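L-serine ammonia-lyase (Rhizomucor miehei CAU432, PDB 5C3U) is a pyridoxal-phosphate-dependent enzyme of the two-domain alpha/beta fold type II and carries covalently attached pyridoxal-5'-phosphate. Local coordinates at residues Q62-Q65 with N70-F73; V51-I56 with S86-Q91; P172-C177 with D296-L301. All coordinates share one frame; numbering follows the deposited sequence.

In the fold
From the N terminus, the chain enters helix 52-67 at residues 51-56, the first half of contact 2. Before that contact closes at residues 86-91, the chain leaves the same helix and turns into strand 72-75, forming contact 1, which is therefore nested inside the loop of contact 2. The two touch where Phe-73 meets Ala-89, and together they tie two consecutive helices and the first strand of the four-stranded parallel sheet. Contact 3 follows in series: its loop of 118 residues runs from strand 174-178 of the six-stranded sheet to the end of helix 293-297. It lies on the opposite side of the chain's centre from contacts 1 and 2, about 40 Å from contact 1 between centres.

Contact 1: residues Q62-Q65 with N70-F73; sequences QAVQ and NIQF
The ring of Phe-73 meets Ala-63 at its edge, close to the ring plane: the methyl CB lies 3.6 Å from CE1 of Phe-73. Over one face lies the CD1 methyl of Ile-71, two residues earlier in the chain, 3.8 Å above the plane and displaced toward the rim. Val-64 approaches the same ring obliquely, with its CG2 4.0 Å from CZ of Phe-73, and the two side chains cross at about a right angle. The same valine methyl also touches Ile-71, CG2 to CD1 at 4.0 Å, so one branch of Val-64 fits against both the aromatic ring and the isoleucine tip beside it.

In Ile-71, CG1 sits between the backbone N and the carbonyl carbon (chi1 55°), and the nearly extended chi2 carries CD1 out toward the helix while also setting it over the phenyl ring. All four groups are apolar, and the contact buries 139 Å² in total. Ile-142, Val-85 and Val-144 also pack on Phe-73, whereas Ala-63 and Val-64 remain partly exposed.

The backbone of Phe-73 bonds to strand 95-100 and that of Gln-72 reaches strand 141-143, placing this short strand in the interior of a parallel sheet. The arrangement is that of an alpha-to-beta connection in an open alpha/beta domain: the last turns of helix 52-67 lie against the entering end of strand 72-75, with an aromatic residue from the strand filling the helix-sheet interface.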
loop_
_atom_site.group_PDB
_atom_site.type_symbol
_atom_site.label_atom_id
_atom_site.label_comp_id
_atom_site.label_asym_id
_atom_site.label_seq_id
_atom_site.Cartn_x
_atom_site.Cartn_y
_atom_site.Cartn_z
ATOM N N GLN A 62 9.963 2.182 16.682
ATOM C CA GLN A 62 9.440 2.032 18.019
ATOM C C GLN A 62 9.877 0.727 18.682
ATOM O O GLN A 62 10.177 0.710 19.894
ATOM C CB GLN A 62 7.906 2.181 18.030
ATOM C CG GLN A 62 7.306 2.287 19.434
ATOM C CD GLN A 62 7.985 3.348 20.297
ATOM O OE1 GLN A 62 8.059 4.513 19.927
ATOM N NE2 GLN A 62 8.472 2.943 21.457
ATOM N N ALA A 63 9.922 -0.365 17.913
ATOM C CA ALA A 63 10.382 -1.631 18.467
ATOM C C ALA A 63 11.795 -1.497 19.023
ATOM O O ALA A 63 12.082 -2.009 20.114
ATOM C CB ALA A 63 10.329 -2.748 17.431
ATOM N N VAL A 64 12.667 -0.829 18.269
ATOM C CA VAL A 64 14.051 -0.656 18.713
ATOM C C VAL A 64 14.132 0.309 19.910
ATOM O O VAL A 64 14.883 0.063 20.856
ATOM C CB VAL A 64 14.994 -0.241 17.569
ATOM C CG1 VAL A 64 16.375 0.139 18.117
ATOM C CG2 VAL A 64 15.141 -1.376 16.562
ATOM N N GLN A 65 13.326 1.367 19.903
ATOM C CA GLN A 65 13.289 2.308 21.050
ATOM C C GLN A 65 12.897 1.572 22.335
ATOM O O GLN A 65 13.445 1.826 23.402
ATOM C CB GLN A 65 12.293 3.443 20.814
ATOM C CG GLN A 65 12.734 4.496 19.821
ATOM C CD GLN A 65 13.886 5.333 20.348
ATOM O OE1 GLN A 65 13.703 6.177 21.230
ATOM N NE2 GLN A 65 15.082 5.106 19.806
ATOM N N ASN A 70 19.282 -5.751 20.247
ATOM C CA ASN A 70 19.561 -7.198 20.264
ATOM C C ASN A 70 18.397 -8.046 19.771
ATOM O O ASN A 70 18.454 -9.282 19.796
ATOM C CB ASN A 70 19.964 -7.644 21.679
ATOM C CG ASN A 70 21.313 -7.104 22.090
ATOM O OD1 ASN A 70 22.207 -6.973 21.259
ATOM N ND2 ASN A 70 21.463 -6.773 23.374
ATOM N N ILE A 71 17.334 -7.381 19.331
ATOM C CA ILE A 71 16.163 -8.082 18.819
ATOM C C ILE A 71 16.423 -8.608 17.417
ATOM O O ILE A 71 17.431 -8.277 16.785
ATOM C CB ILE A 71 14.930 -7.164 18.790
ATOM C CG1 ILE A 71 15.238 -5.886 17.975
ATOM C CG2 ILE A 71 14.476 -6.868 20.213
ATOM C CD1 ILE A 71 14.012 -5.076 17.610
ATOM N N GLN A 72 15.518 -9.458 16.940
ATOM C CA GLN A 72 15.528 -9.864 15.544
ATOM C C GLN A 72 14.185 -9.458 14.996
ATOM O O GLN A 72 13.166 -9.741 15.630
ATOM C CB GLN A 72 15.687 -11.382 15.391
ATOM C CG GLN A 72 16.962 -11.960 15.988
ATOM C CD GLN A 72 16.778 -12.387 17.433
ATOM O OE1 GLN A 72 15.743 -12.948 17.795
ATOM N NE2 GLN A 72 17.779 -12.116 18.269
ATOM N N PHE A 73 14.156 -8.783 13.843
ATOM C CA PHE A 73 12.859 -8.597 13.195
ATOM C C PHE A 73 12.603 -9.822 12.326
ATOM O O PHE A 73 13.512 -10.318 11.698
ATOM C CB PHE A 73 12.846 -7.349 12.307
ATOM C CG PHE A 73 12.782 -6.047 13.061
ATOM C CD1 PHE A 73 11.676 -5.738 13.855
ATOM C CD2 PHE A 73 13.770 -5.098 12.915
ATOM C CE1 PHE A 73 11.598 -4.521 14.529
ATOM C CE2 PHE A 73 13.699 -3.874 13.590
ATOM C CZ PHE A 73 12.615 -3.597 14.403
#

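Contact 2: residues V51-I56 with S86-Q91; sequences VKMRGI and SYCARQ. With PLP (pyridoxal-5'-phosphate), chain B.
Met-53 and Tyr-87 cross at about a right angle, with the methionine sulfur set obliquely to the ring. SD of Met-53 is 3.6 Å from CD1 of Tyr-87, and its direction from the ring centroid lies 52° off the normal, a Met-aromatic contact. The methionine chain is bent at chi2 and chi3, and this folding turns its end toward helix 79-92 although its CB does not point there. Its methyl then lies next to the neighbouring cysteine, CE of Met-53 to SG of Cys-88 at 3.2 Å, a separation short enough that its exact value is doubtful.

In Tyr-87, CG anti to the backbone N (chi1 176°) puts the CD1 side of the ring against SD of Met-53. One turn further along the same helix, CG of Gln-91 lies over one ring face, 3.4 Å above the plane and displaced toward the rim. Ile-56 reaches the other helix one turn earlier, touching Ala-84 and Val-85, so the helix pair is joined by apolar groups along more than one turn.

Next to Met-53, the side chain of Lys-52 leaves in a different direction, bent at chi2 and chi4, and its NZ is covalently joined to C4A of pyridoxal-5'-phosphate at 1.6 Å. A weak hydrogen bond links the same NZ to O3 of the ligand, with an N-H...O angle of 119°. Asn-80 and Thr-81, at the start of helix 79-92, pack on the lysine, and Asn-80 also hydrogen-bonds the ligand. A cofactor lysine near the beginning of a helix, as here, is characteristic of fold type II pyridoxal-phosphate enzymes.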
loop_
_atom_site.group_PDB
_atom_site.type_symbol
_atom_site.label_atom_id
_atom_site.label_comp_id
_atom_site.label_asym_id
_atom_site.label_seq_id
_atom_site.Cartn_x
_atom_site.Cartn_y
_atom_site.Cartn_z
ATOM N N VAL A 51 5.084 2.756 -0.020
ATOM C CA VAL A 51 4.430 3.376 1.140
ATOM C C VAL A 51 4.698 2.622 2.470
ATOM O O VAL A 51 4.608 3.228 3.533
ATOM C CB VAL A 51 2.888 3.518 0.901
ATOM C CG1 VAL A 51 2.179 2.155 0.935
ATOM C CG2 VAL A 51 2.258 4.507 1.874
ATOM N N LYS A 52 5.042 1.330 2.395
ATOM C CA LYS A 52 5.336 0.541 3.597
ATOM C C LYS A 52 6.377 1.193 4.469
ATOM O O LYS A 52 6.353 1.033 5.696
ATOM C CB LYS A 52 5.750 -0.914 3.285
ATOM C CG LYS A 52 4.642 -1.761 2.659
ATOM C CD LYS A 52 3.526 -1.929 3.698
ATOM C CE LYS A 52 2.607 -3.076 3.342
ATOM N NZ LYS A 52 2.133 -2.933 1.939
ATOM N N MET A 53 7.300 1.937 3.855
ATOM C CA MET A 53 8.299 2.660 4.634
ATOM C C MET A 53 7.679 3.538 5.748
ATOM O O MET A 53 8.269 3.672 6.830
ATOM C CB MET A 53 9.176 3.480 3.690
ATOM C CG MET A 53 10.637 3.620 4.065
ATOM S SD MET A 53 11.490 2.100 4.545
ATOM C CE MET A 53 11.443 2.603 6.208
ATOM N N ARG A 54 6.485 4.100 5.527
ATOM C CA ARG A 54 5.840 4.927 6.567
ATOM C C ARG A 54 5.382 4.060 7.740
ATOM O O ARG A 54 5.836 4.251 8.883
ATOM C CB ARG A 54 4.634 5.713 6.017
ATOM C CG ARG A 54 5.000 6.729 4.941
ATOM C CD ARG A 54 3.776 7.499 4.481
ATOM N NE ARG A 54 4.123 8.399 3.388
ATOM C CZ ARG A 54 4.496 9.666 3.542
ATOM N NH1 ARG A 54 4.793 10.376 2.461
ATOM N NH2 ARG A 54 4.560 10.228 4.757
ATOM N N GLY A 55 4.450 3.140 7.468
ATOM C CA GLY A 55 3.887 2.285 8.517
ATOM C C GLY A 55 4.924 1.387 9.150
ATOM O O GLY A 55 5.048 1.320 10.390
ATOM N N ILE A 56 5.673 0.673 8.294
ATOM C CA ILE A 56 6.638 -0.324 8.771
ATOM C C ILE A 56 7.816 0.364 9.453
ATOM O O ILE A 56 8.288 -0.107 10.494
ATOM C CB ILE A 56 7.075 -1.299 7.654
ATOM C CG1 ILE A 56 5.844 -1.976 7.034
ATOM C CG2 ILE A 56 8.113 -2.307 8.158
ATOM C CD1 ILE A 56 4.984 -2.736 8.028
ATOM N N SER A 86 13.680 -5.138 5.880
ATOM C CA SER A 86 15.123 -5.319 5.555
ATOM C C SER A 86 15.875 -3.987 5.610
ATOM O O SER A 86 16.942 -3.866 6.262
ATOM C CB SER A 86 15.273 -6.030 4.198
ATOM O OG SER A 86 16.622 -6.356 3.912
ATOM N N TYR A 87 15.306 -2.975 4.964
ATOM C CA TYR A 87 15.869 -1.631 4.990
ATOM C C TYR A 87 15.971 -1.062 6.403
ATOM O O TYR A 87 17.017 -0.553 6.790
ATOM C CB TYR A 87 15.079 -0.696 4.085
ATOM C CG TYR A 87 15.558 0.719 4.162
ATOM C CD1 TYR A 87 14.999 1.609 5.068
ATOM C CD2 TYR A 87 16.625 1.157 3.374
ATOM C CE1 TYR A 87 15.439 2.917 5.155
ATOM C CE2 TYR A 87 17.087 2.468 3.470
ATOM C CZ TYR A 87 16.492 3.337 4.352
ATOM O OH TYR A 87 16.927 4.639 4.465
ATOM N N CYS A 88 14.885 -1.137 7.174
ATOM C CA CYS A 88 14.881 -0.589 8.550
ATOM C C CYS A 88 15.884 -1.312 9.455
ATOM O O CYS A 88 16.532 -0.694 10.291
ATOM C CB CYS A 88 13.466 -0.678 9.172
ATOM S SG CYS A 88 12.278 0.424 8.357
ATOM N N ALA A 89 16.029 -2.628 9.277
ATOM C CA ALA A 89 16.883 -3.389 10.159
ATOM C C ALA A 89 18.312 -2.918 9.900
ATOM O O ALA A 89 19.071 -2.679 10.844
ATOM C CB ALA A 89 16.745 -4.868 9.881
ATOM N N ARG A 90 18.664 -2.746 8.627
ATOM C CA ARG A 90 20.012 -2.239 8.315
ATOM C C ARG A 90 20.243 -0.821 8.902
ATOM O O ARG A 90 21.312 -0.549 9.474
ATOM C CB ARG A 90 20.314 -2.309 6.807
ATOM C CG ARG A 90 21.600 -1.577 6.415
ATOM C CD ARG A 90 21.996 -1.730 4.949
ATOM N NE ARG A 90 21.039 -1.148 3.994
ATOM C CZ ARG A 90 21.097 0.087 3.489
ATOM N NH1 ARG A 90 20.167 0.494 2.615
ATOM N NH2 ARG A 90 22.064 0.923 3.857
ATOM N N GLN A 91 19.249 0.063 8.797
ATOM C CA GLN A 91 19.374 1.450 9.295
ATOM C C GLN A 91 19.463 1.489 10.813
ATOM O O GLN A 91 20.198 2.300 11.376
ATOM C CB GLN A 91 18.196 2.317 8.865
ATOM C CG GLN A 91 18.158 2.656 7.384
ATOM C CD GLN A 91 19.449 3.282 6.905
ATOM O OE1 GLN A 91 19.812 4.370 7.335
ATOM N NE2 GLN A 91 20.143 2.595 6.008
HETATM N N1 PLP B . -0.028 -0.826 -2.316
HETATM C C2 PLP B . 1.217 -1.279 -2.083
HETATM C C2A PLP B . 2.280 -1.279 -3.155
HETATM C C3 PLP B . 1.545 -1.800 -0.755
HETATM O O3 PLP B . 2.806 -2.265 -0.486
HETATM C C4 PLP B . 0.475 -1.763 0.266
HETATM C C4A PLP B . 0.758 -2.243 1.627
HETATM C C5 PLP B . -0.866 -1.242 -0.103
HETATM C C6 PLP B . -1.035 -0.784 -1.414
HETATM C C5A PLP B . -2.025 -1.183 0.894
HETATM O O4P PLP B . -1.785 -2.133 1.926
HETATM P P PLP B . -2.607 -2.338 3.307
HETATM O O1P PLP B . -2.038 -1.416 4.328
HETATM O O2P PLP B . -4.108 -2.139 3.029
HETATM O O3P PLP B . -2.284 -3.772 3.536
#

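Contact 3: residues P172-C177 with D296-L301; sequences PAAIIC and DILPSL
Leu-298 presses one methyl against Ala-174, CD1 to CB at 3.4 Å, which is tighter than ordinary van der Waals contact between carbons. The same CD1 also comes within 4.0 Å of the carbonyl O of Ala-173. Beside this pair the fit is more relaxed: CD2 of Leu-301 rests on CB of Ala-173 at 3.7 Å. Each leucine thus touches with a single branch, and each alanine receives it with its methyl. In both leucines CG stands anti to the carbonyl carbon, with chi1 of Leu-298 at -57°. A nearly extended chi2 sends CD1 of Leu-298 across to the alanines, whereas Leu-301 touches with its other branch, CD2.

The CB atoms of the two successive alanines go to different leucines. Ala-174 to Cys-177 run along strand 174-178, an inner member of the six-stranded mixed sheet of the larger alpha/beta domain, bonded along one edge to strand 306-311 and along the other to strand 202-207. Opposite it, helix 293-297 has just ended, and Leu-298 to Leu-301 form a type I beta turn, closed by a weak hydrogen bond from N of Leu-301 to O of Leu-298 (3.3 Å). The turn thus begins the return from helix 293-297 toward strand 306-311. Leu-298 also touches Ile-203, and Leu-301 reaches Cys-36.

On the outer side, the turn's middle residues, Pro-299 and Ser-300, are exposed and make no contact with the alanines.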
loop_
_atom_site.group_PDB
_atom_site.type_symbol
_atom_site.label_atom_id
_atom_site.label_comp_id
_atom_site.label_asym_id
_atom_site.label_seq_id
_atom_site.Cartn_x
_atom_site.Cartn_y
_atom_site.Cartn_z
ATOM N N PRO A 172 -9.242 17.947 -0.460
ATOM C CA PRO A 172 -9.586 17.520 -1.807
ATOM C C PRO A 172 -10.971 16.908 -1.834
ATOM O O PRO A 172 -11.532 16.602 -0.781
ATOM C CB PRO A 172 -8.522 16.469 -2.129
ATOM C CG PRO A 172 -8.130 15.906 -0.813
ATOM C CD PRO A 172 -8.320 17.008 0.211
ATOM N N ALA A 173 -11.509 16.747 -3.039
ATOM C CA ALA A 173 -12.798 16.114 -3.258
ATOM C C ALA A 173 -12.755 14.629 -2.913
ATOM O O ALA A 173 -13.774 14.041 -2.577
ATOM C CB ALA A 173 -13.213 16.287 -4.705
ATOM N N ALA A 174 -11.587 14.013 -3.042
ATOM C CA ALA A 174 -11.438 12.598 -2.687
ATOM C C ALA A 174 -9.970 12.226 -2.612
ATOM O O ALA A 174 -9.111 12.874 -3.232
ATOM C CB ALA A 174 -12.126 11.706 -3.709
ATOM N N ILE A 175 -9.706 11.179 -1.838
ATOM C CA ILE A 175 -8.401 10.518 -1.798
ATOM C C ILE A 175 -8.642 9.072 -2.190
ATOM O O ILE A 175 -9.499 8.423 -1.615
ATOM C CB ILE A 175 -7.761 10.608 -0.393
ATOM C CG1 ILE A 175 -7.481 12.082 -0.064
ATOM C CG2 ILE A 175 -6.462 9.789 -0.337
ATOM C CD1 ILE A 175 -7.015 12.326 1.356
ATOM N N ILE A 176 -7.916 8.593 -3.206
ATOM C CA ILE A 176 -8.074 7.233 -3.698
ATOM C C ILE A 176 -6.953 6.388 -3.119
ATOM O O ILE A 176 -5.775 6.707 -3.312
ATOM C CB ILE A 176 -8.031 7.153 -5.239
ATOM C CG1 ILE A 176 -9.023 8.152 -5.861
ATOM C CG2 ILE A 176 -8.283 5.719 -5.701
ATOM C CD1 ILE A 176 -8.976 8.190 -7.378
ATOM N N CYS A 177 -7.339 5.319 -2.418
ATOM C CA CYS A 177 -6.418 4.581 -1.550
ATOM C C CYS A 177 -6.574 3.065 -1.802
ATOM O O CYS A 177 -7.642 2.501 -1.561
ATOM C CB CYS A 177 -6.688 4.926 -0.086
ATOM S SG CYS A 177 -5.674 4.045 1.126
ATOM N N ASP A 296 -18.053 8.553 -12.236
ATOM C CA ASP A 296 -19.281 7.825 -11.889
ATOM C C ASP A 296 -19.468 7.730 -10.368
ATOM O O ASP A 296 -20.595 7.731 -9.865
ATOM C CB ASP A 296 -19.281 6.432 -12.527
ATOM N N ILE A 297 -18.354 7.665 -9.642
ATOM C CA ILE A 297 -18.367 7.626 -8.176
ATOM C C ILE A 297 -18.640 9.015 -7.586
ATOM O O ILE A 297 -19.408 9.152 -6.631
ATOM C CB ILE A 297 -17.034 7.050 -7.627
ATOM C CG1 ILE A 297 -16.862 5.596 -8.087
ATOM C CG2 ILE A 297 -16.979 7.150 -6.106
ATOM C CD1 ILE A 297 -15.450 5.049 -7.954
ATOM N N LEU A 298 -18.014 10.043 -8.155
ATOM C CA LEU A 298 -18.209 11.413 -7.681
ATOM C C LEU A 298 -18.681 12.298 -8.834
ATOM O O LEU A 298 -17.865 12.920 -9.518
ATOM C CB LEU A 298 -16.915 11.965 -7.074
ATOM C CG LEU A 298 -16.246 11.205 -5.922
ATOM C CD1 LEU A 298 -14.853 11.758 -5.707
ATOM C CD2 LEU A 298 -17.052 11.291 -4.636
ATOM N N PRO A 299 -20.010 12.358 -9.064
ATOM C CA PRO A 299 -20.499 13.079 -10.249
ATOM C C PRO A 299 -20.304 14.603 -10.196
ATOM O O PRO A 299 -20.406 15.261 -11.232
ATOM C CB PRO A 299 -21.991 12.712 -10.297
ATOM C CG PRO A 299 -22.115 11.480 -9.460
ATOM C CD PRO A 299 -21.107 11.672 -8.359
ATOM N N SER A 300 -20.007 15.139 -9.011
ATOM C CA SER A 300 -19.830 16.581 -8.810
ATOM C C SER A 300 -18.474 17.131 -9.249
ATOM O O SER A 300 -18.283 18.353 -9.266
ATOM C CB SER A 300 -20.035 16.953 -7.337
ATOM O OG SER A 300 -21.369 16.726 -6.926
ATOM N N LEU A 301 -17.526 16.252 -9.577
ATOM C CA LEU A 301 -16.173 16.698 -9.933
ATOM C C LEU A 301 -16.186 17.800 -10.997
ATOM O O LEU A 301 -16.960 17.741 -11.959
ATOM C CB LEU A 301 -15.303 15.526 -10.387
ATOM C CG LEU A 301 -14.860 14.511 -9.324
ATOM C CD1 LEU A 301 -13.978 13.448 -9.971
ATOM C CD2 LEU A 301 -14.138 15.179 -8.155
#